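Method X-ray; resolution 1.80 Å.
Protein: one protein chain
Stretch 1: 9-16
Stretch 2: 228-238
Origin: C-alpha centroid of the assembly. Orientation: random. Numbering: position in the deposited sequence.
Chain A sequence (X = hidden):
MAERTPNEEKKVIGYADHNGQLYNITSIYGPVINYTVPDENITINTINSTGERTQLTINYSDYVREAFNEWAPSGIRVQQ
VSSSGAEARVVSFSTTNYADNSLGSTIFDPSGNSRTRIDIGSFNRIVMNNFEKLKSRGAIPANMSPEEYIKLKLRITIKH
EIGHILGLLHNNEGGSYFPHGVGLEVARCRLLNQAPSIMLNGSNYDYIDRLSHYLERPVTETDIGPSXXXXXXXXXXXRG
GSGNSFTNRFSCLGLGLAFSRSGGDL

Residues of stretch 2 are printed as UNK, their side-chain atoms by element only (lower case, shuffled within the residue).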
# COMPACT_ATOMS: atom_id res chain seq x y z
N GLU A 9 11.05 6.37 9.94
CA GLU A 9 11.64 5.40 10.89
C GLU A 9 11.38 3.94 10.51
O GLU A 9 11.91 3.03 11.15
CB GLU A 9 11.11 5.66 12.30
CG GLU A 9 11.51 7.01 12.87
CD GLU A 9 10.91 7.27 14.24
OE1 GLU A 9 10.67 6.30 14.98
OE2 GLU A 9 10.66 8.45 14.57
N LYS A 10 10.58 3.72 9.47
CA LYS A 10 10.30 2.38 8.96
C LYS A 10 11.03 2.12 7.64
O LYS A 10 10.86 1.06 7.04
CB LYS A 10 8.80 2.16 8.74
CG LYS A 10 7.93 2.48 9.91
CD LYS A 10 6.49 2.05 9.64
CE LYS A 10 5.79 2.88 8.55
NZ LYS A 10 4.33 2.46 8.47
N LYS A 11 11.78 3.12 7.19
CA LYS A 11 12.48 3.04 5.90
C LYS A 11 13.75 2.24 6.07
O LYS A 11 14.51 2.49 7.00
CB LYS A 11 12.81 4.45 5.39
CG LYS A 11 13.54 4.47 4.05
CD LYS A 11 13.96 5.91 3.71
CE LYS A 11 12.78 6.73 3.24
NZ LYS A 11 13.15 8.16 3.01
N VAL A 12 13.98 1.29 5.17
CA VAL A 12 15.11 0.38 5.27
C VAL A 12 15.97 0.53 4.03
O VAL A 12 15.45 0.50 2.91
CB VAL A 12 14.64 -1.08 5.43
CG1 VAL A 12 15.84 -2.05 5.43
CG2 VAL A 12 13.81 -1.22 6.69
N ILE A 13 17.27 0.68 4.23
CA ILE A 13 18.20 0.93 3.15
C ILE A 13 19.19 -0.22 3.03
O ILE A 13 19.80 -0.61 4.02
CB ILE A 13 18.98 2.24 3.36
CG1 ILE A 13 18.01 3.42 3.59
CG2 ILE A 13 19.95 2.50 2.21
CD1 ILE A 13 17.04 3.65 2.44
N GLY A 14 19.33 -0.75 1.82
CA GLY A 14 20.23 -1.87 1.58
C GLY A 14 21.45 -1.42 0.81
O GLY A 14 21.42 -0.36 0.17
N TYR A 15 22.52 -2.19 0.86
CA TYR A 15 23.78 -1.83 0.22
C TYR A 15 23.83 -2.29 -1.22
O TYR A 15 23.83 -3.45 -1.46
CB TYR A 15 24.90 -2.50 1.00
CG TYR A 15 26.24 -1.80 0.97
CD1 TYR A 15 27.09 -1.86 2.03
CD2 TYR A 15 26.63 -1.10 -0.13
CE1 TYR A 15 28.30 -1.23 2.01
CE2 TYR A 15 27.84 -0.47 -0.16
CZ TYR A 15 28.67 -0.54 0.91
OH TYR A 15 29.88 0.10 0.85
N ALA A 16 23.88 -1.36 -2.15
CA ALA A 16 23.98 -1.68 -3.56
C ALA A 16 25.39 -1.38 -4.06
O ALA A 16 26.10 -0.59 -3.46
CB ALA A 16 22.95 -0.91 -4.37
N UNK A 228 9.51 -5.43 11.36
CA UNK A 228 8.98 -6.16 10.21
C UNK A 228 9.73 -5.78 8.94
O UNK A 228 10.16 -6.65 8.18
c UNK A 228 5.98 -5.87 7.98
c UNK A 228 5.88 -6.35 5.57
c UNK A 228 6.91 -6.71 8.84
n UNK A 228 6.79 -5.40 5.32
n UNK A 228 5.38 -7.06 4.56
c UNK A 228 7.49 -5.91 10.01
n UNK A 228 5.49 -6.60 6.81
N UNK A 229 9.89 -4.48 8.70
CA UNK A 229 10.57 -4.05 7.48
C UNK A 229 12.06 -4.40 7.48
O UNK A 229 12.62 -4.69 6.42
o UNK A 229 8.11 -3.09 6.71
c UNK A 229 8.95 -2.21 6.82
c UNK A 229 10.37 -2.54 7.26
n UNK A 229 8.68 -0.93 6.56
N UNK A 230 12.69 -4.37 8.65
CA UNK A 230 14.09 -4.80 8.76
C UNK A 230 14.25 -6.24 8.26
O UNK A 230 15.18 -6.56 7.52
c UNK A 230 14.83 -3.30 10.68
o UNK A 230 15.03 -2.40 9.83
o UNK A 230 14.82 -3.09 11.91
c UNK A 230 14.59 -4.72 10.21
N UNK A 231 13.32 -7.10 8.68
CA UNK A 231 13.34 -8.51 8.29
C UNK A 231 13.13 -8.67 6.79
O UNK A 231 13.84 -9.42 6.13
c UNK A 231 12.16 -10.73 8.52
c UNK A 231 12.26 -9.31 9.06
c UNK A 231 12.56 -9.31 10.56
c UNK A 231 13.90 -9.94 10.94
N UNK A 232 12.15 -7.95 6.24
CA UNK A 232 11.91 -7.98 4.80
C UNK A 232 13.10 -7.41 4.02
O UNK A 232 13.38 -7.85 2.90
c UNK A 232 9.29 -9.33 4.46
o UNK A 232 9.09 -10.22 5.31
c UNK A 232 9.37 -7.89 4.92
o UNK A 232 9.44 -9.58 3.24
c UNK A 232 10.64 -7.20 4.46
N UNK A 233 13.79 -6.44 4.61
CA UNK A 233 14.98 -5.86 4.00
C UNK A 233 16.05 -6.92 3.80
O UNK A 233 16.66 -7.00 2.73
N UNK A 234 16.28 -7.74 4.82
CA UNK A 234 17.29 -8.80 4.72
C UNK A 234 16.86 -9.88 3.73
O UNK A 234 17.70 -10.43 3.01
c UNK A 234 17.60 -9.41 6.11
c UNK A 234 18.57 -10.59 5.99
c UNK A 234 18.19 -8.34 7.02
N UNK A 235 15.56 -10.19 3.67
CA UNK A 235 15.05 -11.10 2.64
C UNK A 235 15.41 -10.64 1.24
O UNK A 235 15.73 -11.45 0.37
n UNK A 235 11.27 -13.52 4.72
c UNK A 235 13.07 -12.14 3.84
n UNK A 235 12.34 -15.28 3.70
c UNK A 235 13.53 -11.26 2.73
c UNK A 235 11.62 -12.58 3.66
c UNK A 235 11.64 -14.79 4.72
n UNK A 235 11.29 -15.59 5.73
N UNK A 236 15.34 -9.33 1.01
CA UNK A 236 15.79 -8.76 -0.25
C UNK A 236 17.30 -8.96 -0.44
O UNK A 236 17.74 -9.38 -1.51
c UNK A 236 16.11 -6.63 -1.54
c UNK A 236 13.93 -7.08 -0.39
c UNK A 236 15.45 -7.26 -0.33
N UNK A 237 18.07 -8.69 0.62
CA UNK A 237 19.53 -8.80 0.56
C UNK A 237 19.96 -10.25 0.38
O UNK A 237 21.07 -10.51 -0.10
c UNK A 237 21.91 -5.81 0.34
c UNK A 237 19.91 -6.73 2.06
c UNK A 237 20.19 -8.22 1.81
s UNK A 237 20.14 -5.67 0.61
N UNK A 238 19.11 -11.19 0.78
CA UNK A 238 19.41 -12.61 0.60
C UNK A 238 19.27 -13.04 -0.86
O UNK A 238 19.86 -14.03 -1.26
n UNK A 238 17.90 -15.72 3.28
c UNK A 238 18.85 -13.47 2.94
n UNK A 238 15.62 -15.99 3.49
c UNK A 238 16.81 -16.49 3.18
n UNK A 238 16.92 -17.74 2.78
c UNK A 238 17.88 -14.33 3.72
c UNK A 238 18.52 -13.50 1.47

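Position 228 opens the helix with seven side-chain atoms: three carbons, a nitrogen, then a carbon carrying two more nitrogens. This guanidinium group identifies R228, which stays out of reach of stretch 1.

At position 229 two carbons lead to an oxygen and a nitrogen on the second, the pattern of a terminal amide. CA-to-CB points toward stretch 1, and the amide nitrogen lies close to the backbone carbonyl of K10. The residue is N229. Its ND2 donates a nearly linear hydrogen bond to K10 O (3.0 Å, 175°), while N229 OD1 accepts one from R228 NH1 (3.0 Å).

Position 230 has two carbons, the second bearing two oxygens: a short carboxylate. Its CB leaves sideways, but the end comes nearer to stretch 1, and one oxygen lies near V12 CG2. This is D230, with OD1 3.6 Å from V12 CG2.

Position 231 carries four carbons, forked at the first with one arm two carbons long. This is I231, its CA-to-CB bond pointing away from stretch 1. Three carbons and two terminal oxygens at position 232 give E232, whose CA-to-CB bond is sideways and whose end leads away.

Position 233 has no side-chain atoms, and its CA sits 4.2 Å from V12 CG1; it is G233. An ideal CB here would be 2.7 Å from that same CG1, a clash; the bare backbone leaves room for the valine.

A single carbon carrying two others marks position 234 as V234, directed away. Position 235 repeats the pattern of 228: R235, out of reach. Position 236, again one carbon carrying two, is V236 and makes no contact.

Position 237 is an unbranched chain of two carbons, a sulfur and a final carbon. CA-to-CB points toward stretch 1, the sulfur lies near G14 CA and the last carbon near Y15 O; this is M237. With all three chi angles in m, its SD lies 3.9 Å from G14 CA and its CE 3.5 Å from Y15 O. Position 238 ends the stretch with another three-carbon guanidinium chain, R238, far from the strand.

The contact follows one face of the helix, on which 229, 233 and 237 recur every four residues, against a strand running in roughly the same direction (22°). V12 packs over the first turn, with CG2 3.7 Å from N229 CB, and reaches G233. Farther along, G14 reciprocates: an ideal CB there would fall 2.8 Å from M237 SD. Two glycines, one on each segment, thus accommodate the opposing side chains, and one hydrogen bond anchors the N-terminal end of an otherwise van der Waals contact.

Stretch 2, residues 228-238: RNDIEGVRVMR
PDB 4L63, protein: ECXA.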